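PDB 3LM3: DUF3863 domain-containing protein from Parabacteroides distasonis, which is of unknown function but is probably a carbohydrate-active enzyme, a putative glycoside hydrolase or deacetylase. Local coordinates for residues Phe319-Phe322 and Gly323-Gly326; Glu327-Arg330 and Lys331-Ser335; Pro14-Ile17 and Glu18-Phe22. All blocks are in the same frame, centred on the assembly; numbering follows the deposited sequence.

Contact 1: residues Phe319-Phe322 and Gly323-Gly326; sequences FVTF and GEFG
T321 and E324 each bond to the other's backbone amide, the reciprocal pair that defines a capping box, here at the point where the parallel strand 318-320 gives way to helix 322-332. T321, the N-cap residue, offers OG1 to E324 N at 2.9 Å; a chi1 of 77° turns this hydroxyl toward the first turn of the helix. In return E324 OE1 accepts from T321 N at 3.1 Å; the bond is almost straight (174°), but the amide comes in from above the carboxylate plane. The two side chains cross at about a right angle, and CG of E324 passes 3.3 Å from OG1 of T321. The other carboxylate oxygen, OE2, forms a salt bridge with R71, so the cap is also tied to the loop leading to strand 73-76. Both amides that follow the N-cap are bonded as well, F322 N to T73 OG1 and G323 N to E105 OE1. The regular helical bonds then start with F325 N to T321 O and G326 N to F322 O. F325 turns its ring away toward W281 and F22, while its CB stays against the strand end. V320 meets two residues of this first turn: its CB lies 3.5 Å from E324 OE1, and its CG2 packs 3.9 Å from F325 CB.

Contact 2: residues Glu327-Arg330 and Lys331-Ser335; sequences ELWR and KQYKS
W329 and Y333, one helical turn apart, lay their rings over one another in an offset stack, the planes 17° apart and the tyrosine ring centred 4.2 Å from the five-membered ring of the indole. CD2 of Y333 sits over the pyrrole part, 3.3 Å from W329 NE1, while CB of Y333 makes a CH-pi contact with the six-membered ring, 3.6 Å from its centroid. The indole reaches this place because its CG lies anti to the backbone N (chi1 -173°), and W329 NE1 donates to Y341 OH. Y333, the first non-helical residue, still continues the helical bonding through its N to W329 O at 2.9 Å; the same oxygen takes Q332 N from above the carbonyl plane. On another side of the helix, R330 is extended from CG to NE. E327 OE1 lies in its guanidinium plane and receives NH1 on the syn lone pair, a 2.9 Å salt bridge, with D211 as second partner at NH2. K334 folds back at chi2 and brings NZ to R330 O, 2.9 Å away. This is the C-terminal end of helix 322-332, where a lysine side chain takes a last-turn carbonyl.

Contact 3: residues Pro14-Ile17 and Glu18-Phe22; sequences PLTI and EGNRF
N20 closes, and F22 packs against, a type II beta turn from I17 to N20, and both reach back to the residues that lead into it. ND2 of N20 gives a 2.8 Å hydrogen bond to T16 O, which lies in the plane of the amide group. Alongside it, N20 N closes the turn on I17 O at 3.2 Å, so side chain and backbone of one residue hold two successive carbonyls. F22 packs against the same carbonyls with its ring edge: T16 O and I17 O approach near the ring plane, and P14 CG comes to 3.5 Å from F22 CE1. The I17 and F22 side chains cross at about a right angle, CG1 of I17 3.8 Å from F22 CE2; CG1 lies anti to the backbone N (chi1 -167°), and the branch continues toward the helix.

The outer side is looser and more open to solvent. T16 and E18 were both modelled in two conformers, consistent with mobility here. In one of them T16 OG1 accepts E18 N in a long bond of 3.3 Å, and E18 bends at chi2 while its OE2 makes a weak hydrogen bond to Y333 OH. G19, at the third position of the turn, takes the positive phi (82°) that a type II turn calls for.

Beyond the turn the chain enters strand 21-29, where F22 bonds through its backbone to G280 and V282, and R21 to H318. I17 packs on F325, W329 and Q332 of helix 322-332, F22 on L328 of the same helix and on V320, and P14 and N20 rest on H318 at the start of strand 318-320.

Contact 3 comes first along the chain, at the entry to strand 21-29; contacts 1 and 2 follow some 300 residues later and run directly into each other on helix 322-332, one at its start and the other at its end. Their centres form a compact triangle with sides of about 11 to 12 Å. Strands 21-29 and 318-320 are parallel neighbours in one sheet, which puts V320 of contact 1 beside F22 of contact 3, while F325 packs on F22 from the helix. K331 of contact 2 probably bonds to L15 O. The N-terminal segment thus lies along the helix, bringing residues 14-22 against a part of the chain far away in sequence.

Contact 1: residues Phe319-Phe322 and Gly323-Gly326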
loop_
_atom_site.group_PDB
_atom_site.type_symbol
_atom_site.label_atom_id
_atom_site.label_comp_id
_atom_site.label_asym_id
_atom_site.label_seq_id
_atom_site.Cartn_x
_atom_site.Cartn_y
_atom_site.Cartn_z
ATOM N N PHE A 319 -12.808 5.371 -8.614
ATOM C CA PHE A 319 -11.928 6.023 -7.671
ATOM C C PHE A 319 -12.709 6.138 -6.362
ATOM O O PHE A 319 -13.639 6.932 -6.250
ATOM C CB PHE A 319 -11.479 7.405 -8.164
ATOM C CG PHE A 319 -10.416 7.345 -9.259
ATOM C CD1 PHE A 319 -10.711 6.954 -10.561
ATOM C CD2 PHE A 319 -9.104 7.628 -8.951
ATOM C CE1 PHE A 319 -9.681 6.911 -11.536
ATOM C CE2 PHE A 319 -8.104 7.587 -9.915
ATOM C CZ PHE A 319 -8.405 7.208 -11.197
ATOM N N VAL A 320 -12.314 5.303 -5.404
ATOM C CA VAL A 320 -13.046 5.161 -4.136
ATOM C C VAL A 320 -12.089 5.275 -2.962
ATOM O O VAL A 320 -10.869 5.254 -3.120
ATOM C CB VAL A 320 -13.831 3.821 -4.085
ATOM C CG1 VAL A 320 -14.771 3.715 -5.304
ATOM C CG2 VAL A 320 -12.905 2.629 -4.035
ATOM N N THR A 321 -12.658 5.416 -1.771
ATOM C CA THR A 321 -11.843 5.533 -0.577
ATOM C C THR A 321 -11.191 4.189 -0.212
ATOM O O THR A 321 -11.684 3.126 -0.610
ATOM C CB THR A 321 -12.626 6.074 0.624
ATOM O OG1 THR A 321 -13.450 5.026 1.153
ATOM C CG2 THR A 321 -13.478 7.283 0.255
ATOM N N PHE A 322 -10.080 4.231 0.530
ATOM C CA PHE A 322 -9.475 2.991 1.047
ATOM C C PHE A 322 -10.495 2.175 1.800
ATOM O O PHE A 322 -10.602 0.972 1.607
ATOM C CB PHE A 322 -8.239 3.306 1.921
ATOM C CG PHE A 322 -6.929 3.380 1.153
ATOM C CD1 PHE A 322 -6.573 4.527 0.480
ATOM C CD2 PHE A 322 -6.068 2.292 1.111
ATOM C CE1 PHE A 322 -5.371 4.609 -0.217
ATOM C CE2 PHE A 322 -4.858 2.363 0.414
ATOM C CZ PHE A 322 -4.516 3.522 -0.257
ATOM N N GLY A 323 -11.233 2.819 2.710
ATOM C CA GLY A 323 -12.207 2.120 3.513
ATOM C C GLY A 323 -13.315 1.490 2.681
ATOM O O GLY A 323 -13.749 0.358 2.948
ATOM N N GLU A 324 -13.819 2.203 1.674
ATOM C CA GLU A 324 -14.911 1.668 0.821
ATOM C C GLU A 324 -14.424 0.432 0.091
ATOM O O GLU A 324 -15.127 -0.579 -0.018
ATOM C CB GLU A 324 -15.333 2.667 -0.254
ATOM C CG GLU A 324 -16.274 3.703 0.104
ATOM C CD GLU A 324 -16.587 4.423 -1.209
ATOM O OE1 GLU A 324 -15.795 5.291 -1.587
ATOM O OE2 GLU A 324 -17.515 4.004 -1.937
ATOM N N PHE A 325 -13.224 0.504 -0.474
ATOM C CA PHE A 325 -12.687 -0.619 -1.219
ATOM C C PHE A 325 -12.492 -1.818 -0.298
ATOM O O PHE A 325 -12.859 -2.935 -0.649
ATOM C CB PHE A 325 -11.362 -0.263 -1.910
ATOM C CG PHE A 325 -10.722 -1.461 -2.547
ATOM C CD1 PHE A 325 -11.269 -2.049 -3.682
ATOM C CD2 PHE A 325 -9.616 -2.072 -1.950
ATOM C CE1 PHE A 325 -10.735 -3.237 -4.198
ATOM C CE2 PHE A 325 -9.092 -3.226 -2.433
ATOM C CZ PHE A 325 -9.617 -3.817 -3.590
ATOM N N GLY A 326 -11.894 -1.611 0.868
ATOM C CA GLY A 326 -11.706 -2.725 1.804
ATOM C C GLY A 326 -13.015 -3.380 2.178
ATOM O O GLY A 326 -13.089 -4.595 2.288
#

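Contact 2: residues Glu327-Arg330 and Lys331-Ser335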
loop_
_atom_site.group_PDB
_atom_site.type_symbol
_atom_site.label_atom_id
_atom_site.label_comp_id
_atom_site.label_asym_id
_atom_site.label_seq_id
_atom_site.Cartn_x
_atom_site.Cartn_y
_atom_site.Cartn_z
ATOM N N GLU A 327 -14.062 -2.579 2.374
ATOM C CA GLU A 327 -15.365 -3.169 2.710
ATOM C C GLU A 327 -15.995 -3.854 1.513
ATOM O O GLU A 327 -16.659 -4.866 1.711
ATOM C CB GLU A 327 -16.314 -2.166 3.341
ATOM C CG GLU A 327 -15.899 -1.741 4.749
ATOM C CD GLU A 327 -16.007 -2.847 5.777
ATOM O OE1 GLU A 327 -16.645 -3.903 5.546
ATOM O OE2 GLU A 327 -15.430 -2.657 6.857
ATOM N N LEU A 328 -15.756 -3.375 0.281
ATOM C CA LEU A 328 -16.201 -4.148 -0.888
ATOM C C LEU A 328 -15.529 -5.516 -0.935
ATOM O O LEU A 328 -16.172 -6.531 -1.219
ATOM C CB LEU A 328 -15.923 -3.403 -2.206
ATOM C CG LEU A 328 -16.856 -2.258 -2.532
ATOM C CD1 LEU A 328 -16.292 -1.431 -3.688
ATOM C CD2 LEU A 328 -18.289 -2.783 -2.835
ATOM N N TRP A 329 -14.238 -5.564 -0.630
ATOM C CA TRP A 329 -13.508 -6.822 -0.610
ATOM C C TRP A 329 -14.068 -7.750 0.476
ATOM O O TRP A 329 -14.357 -8.917 0.223
ATOM C CB TRP A 329 -12.006 -6.577 -0.458
ATOM C CG TRP A 329 -11.182 -7.802 -0.604
ATOM C CD1 TRP A 329 -10.584 -8.263 -1.734
ATOM C CD2 TRP A 329 -10.810 -8.713 0.438
ATOM N NE1 TRP A 329 -9.891 -9.414 -1.475
ATOM C CE2 TRP A 329 -10.017 -9.714 -0.142
ATOM C CE3 TRP A 329 -11.088 -8.780 1.808
ATOM C CZ2 TRP A 329 -9.478 -10.776 0.602
ATOM C CZ3 TRP A 329 -10.553 -9.820 2.541
ATOM C CH2 TRP A 329 -9.755 -10.800 1.941
ATOM N N ARG A 330 -14.275 -7.204 1.658
ATOM C CA ARG A 330 -14.772 -7.951 2.818
ATOM C C ARG A 330 -16.188 -8.479 2.588
ATOM O O ARG A 330 -16.561 -9.513 3.156
ATOM C CB ARG A 330 -14.735 -7.002 4.025
ATOM C CG ARG A 330 -15.228 -7.574 5.332
ATOM C CD ARG A 330 -14.706 -6.697 6.506
ATOM N NE ARG A 330 -15.279 -7.134 7.783
ATOM C CZ ARG A 330 -16.397 -6.686 8.329
ATOM N NH1 ARG A 330 -17.114 -5.697 7.803
ATOM N NH2 ARG A 330 -16.806 -7.219 9.484
ATOM N N LYS A 331 -16.969 -7.791 1.770
ATOM C CA LYS A 331 -18.308 -8.267 1.435
ATOM C C LYS A 331 -18.259 -9.571 0.629
ATOM O O LYS A 331 -19.143 -10.431 0.785
ATOM C CB LYS A 331 -19.065 -7.175 0.679
ATOM C CG LYS A 331 -20.497 -7.499 0.342
ATOM C CD LYS A 331 -21.323 -6.233 0.173
ATOM C CE LYS A 331 -20.900 -5.439 -1.053
ATOM N NZ LYS A 331 -21.982 -4.500 -1.502
ATOM N N GLN A 332 -17.240 -9.709 -0.205
ATOM C CA GLN A 332 -17.109 -10.852 -1.117
ATOM C C GLN A 332 -16.268 -11.990 -0.535
ATOM O O GLN A 332 -16.594 -13.164 -0.726
ATOM C CB GLN A 332 -16.498 -10.373 -2.435
ATOM C CG GLN A 332 -16.328 -11.440 -3.499
ATOM C CD GLN A 332 -17.649 -11.960 -4.018
ATOM O OE1 GLN A 332 -18.663 -11.284 -3.951
ATOM N NE2 GLN A 332 -17.638 -13.179 -4.552
ATOM N N TYR A 333 -15.195 -11.652 0.168
ATOM C CA TYR A 333 -14.216 -12.621 0.641
ATOM C C TYR A 333 -14.315 -12.695 2.147
ATOM O O TYR A 333 -14.107 -11.691 2.824
ATOM C CB TYR A 333 -12.789 -12.171 0.232
ATOM C CG TYR A 333 -12.577 -12.079 -1.274
ATOM C CD1 TYR A 333 -12.150 -13.194 -1.986
ATOM C CD2 TYR A 333 -12.836 -10.922 -1.982
ATOM C CE1 TYR A 333 -11.984 -13.137 -3.377
ATOM C CE2 TYR A 333 -12.678 -10.861 -3.379
ATOM C CZ TYR A 333 -12.249 -11.980 -4.049
ATOM O OH TYR A 333 -12.097 -11.931 -5.421
ATOM N N LYS A 334 -14.643 -13.876 2.667
ATOM C CA LYS A 334 -14.912 -14.045 4.086
ATOM C C LYS A 334 -13.830 -14.775 4.870
ATOM O O LYS A 334 -13.845 -14.757 6.107
ATOM C CB LYS A 334 -16.235 -14.792 4.256
ATOM C CG LYS A 334 -17.450 -14.061 3.658
ATOM C CD LYS A 334 -17.615 -12.671 4.293
ATOM C CE LYS A 334 -18.843 -11.967 3.829
ATOM N NZ LYS A 334 -18.890 -10.598 4.401
ATOM N N SER A 335 -12.916 -15.432 4.168
ATOM C CA SER A 335 -11.739 -16.065 4.800
ATOM C C SER A 335 -10.633 -16.051 3.780
ATOM O O SER A 335 -10.851 -15.717 2.610
ATOM C CB SER A 335 -12.015 -17.496 5.238
ATOM O OG SER A 335 -11.887 -18.373 4.153
#

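Contact 3: residues Pro14-Ile17 and Glu18-Phe22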
loop_
_atom_site.group_PDB
_atom_site.type_symbol
_atom_site.label_atom_id
_atom_site.label_comp_id
_atom_site.label_asym_id
_atom_site.label_seq_id
_atom_site.Cartn_x
_atom_site.Cartn_y
_atom_site.Cartn_z
ATOM N N PRO A 14 -19.672 1.615 -6.847
ATOM C CA PRO A 14 -20.232 0.336 -7.255
ATOM C C PRO A 14 -20.601 -0.490 -6.042
ATOM O O PRO A 14 -20.116 -0.235 -4.946
ATOM C CB PRO A 14 -19.067 -0.323 -7.983
ATOM C CG PRO A 14 -17.900 0.141 -7.237
ATOM C CD PRO A 14 -18.222 1.487 -6.619
ATOM N N LEU A 15 -21.453 -1.473 -6.247
ATOM C CA LEU A 15 -21.950 -2.258 -5.136
ATOM C C LEU A 15 -21.149 -3.545 -4.969
ATOM O O LEU A 15 -21.297 -4.216 -3.933
ATOM C CB LEU A 15 -23.452 -2.544 -5.309
ATOM C CG LEU A 15 -24.409 -1.332 -5.252
ATOM C CD1 LEU A 15 -25.865 -1.793 -5.211
ATOM C CD2 LEU A 15 -24.107 -0.408 -4.061
ATOM N N THR A 16 -20.323 -3.923 -5.959
ATOM C CA THR A 16 -19.540 -5.157 -5.843
ATOM C C THR A 16 -18.134 -5.020 -6.406
ATOM O O THR A 16 -17.903 -4.289 -7.369
ATOM C CB THR A 16 -20.233 -6.352 -6.523
ATOM O OG1 THR A 16 -19.449 -7.546 -6.350
ATOM C CG2 THR A 16 -20.431 -6.080 -8.012
ATOM N N ILE A 17 -17.200 -5.738 -5.787
ATOM C CA ILE A 17 -15.815 -5.787 -6.249
ATOM C C ILE A 17 -15.662 -6.563 -7.550
ATOM O O ILE A 17 -14.841 -6.210 -8.404
ATOM C CB ILE A 17 -14.912 -6.384 -5.142
ATOM C CG1 ILE A 17 -13.429 -6.150 -5.460
ATOM C CG2 ILE A 17 -15.265 -7.866 -4.882
ATOM C CD1 ILE A 17 -12.531 -6.499 -4.268
ATOM N N GLU A 18 -16.514 -7.566 -7.781
ATOM C CA GLU A 18 -16.233 -8.475 -8.882
ATOM C C GLU A 18 -16.429 -7.809 -10.238
ATOM O O GLU A 18 -17.414 -7.112 -10.504
ATOM C CB GLU A 18 -16.987 -9.816 -8.770
ATOM C CG GLU A 18 -16.505 -10.708 -7.594
ATOM C CD GLU A 18 -15.036 -11.147 -7.729
ATOM O OE1 GLU A 18 -14.705 -11.814 -8.748
ATOM O OE2 GLU A 18 -14.227 -10.828 -6.820
ATOM N N GLY A 19 -15.430 -8.020 -11.082
ATOM C CA GLY A 19 -15.440 -7.494 -12.435
ATOM C C GLY A 19 -15.025 -6.053 -12.589
ATOM O O GLY A 19 -15.033 -5.524 -13.724
ATOM N N ASN A 20 -14.655 -5.410 -11.488
ATOM C CA ASN A 20 -14.430 -3.978 -11.468
ATOM C C ASN A 20 -12.962 -3.634 -11.226
ATOM O O ASN A 20 -12.174 -4.452 -10.722
ATOM C CB ASN A 20 -15.318 -3.330 -10.399
ATOM C CG ASN A 20 -16.735 -3.109 -10.855
ATOM O OD1 ASN A 20 -16.971 -2.593 -11.960
ATOM N ND2 ASN A 20 -17.697 -3.456 -9.996
ATOM N N ARG A 21 -12.620 -2.407 -11.602
ATOM C CA ARG A 21 -11.291 -1.810 -11.438
ATOM C C ARG A 21 -11.415 -0.654 -10.452
ATOM O O ARG A 21 -12.354 0.140 -10.560
ATOM C CB ARG A 21 -10.786 -1.303 -12.792
ATOM C CG ARG A 21 -10.576 -2.375 -13.817
ATOM C CD ARG A 21 -10.245 -1.783 -15.171
ATOM N NE ARG A 21 -9.925 -2.809 -16.149
ATOM C CZ ARG A 21 -10.806 -3.494 -16.852
ATOM N NH1 ARG A 21 -12.101 -3.283 -16.718
ATOM N NH2 ARG A 21 -10.368 -4.414 -17.713
ATOM N N PHE A 22 -10.509 -0.598 -9.479
ATOM C CA PHE A 22 -10.556 0.374 -8.411
ATOM C C PHE A 22 -9.214 1.055 -8.231
ATOM O O PHE A 22 -8.178 0.401 -8.289
ATOM C CB PHE A 22 -10.871 -0.299 -7.095
ATOM C CG PHE A 22 -12.211 -0.976 -7.083
ATOM C CD1 PHE A 22 -13.336 -0.266 -6.736
ATOM C CD2 PHE A 22 -12.351 -2.298 -7.458
ATOM C CE1 PHE A 22 -14.582 -0.882 -6.754
ATOM C CE2 PHE A 22 -13.609 -2.911 -7.522
ATOM C CZ PHE A 22 -14.721 -2.188 -7.129
#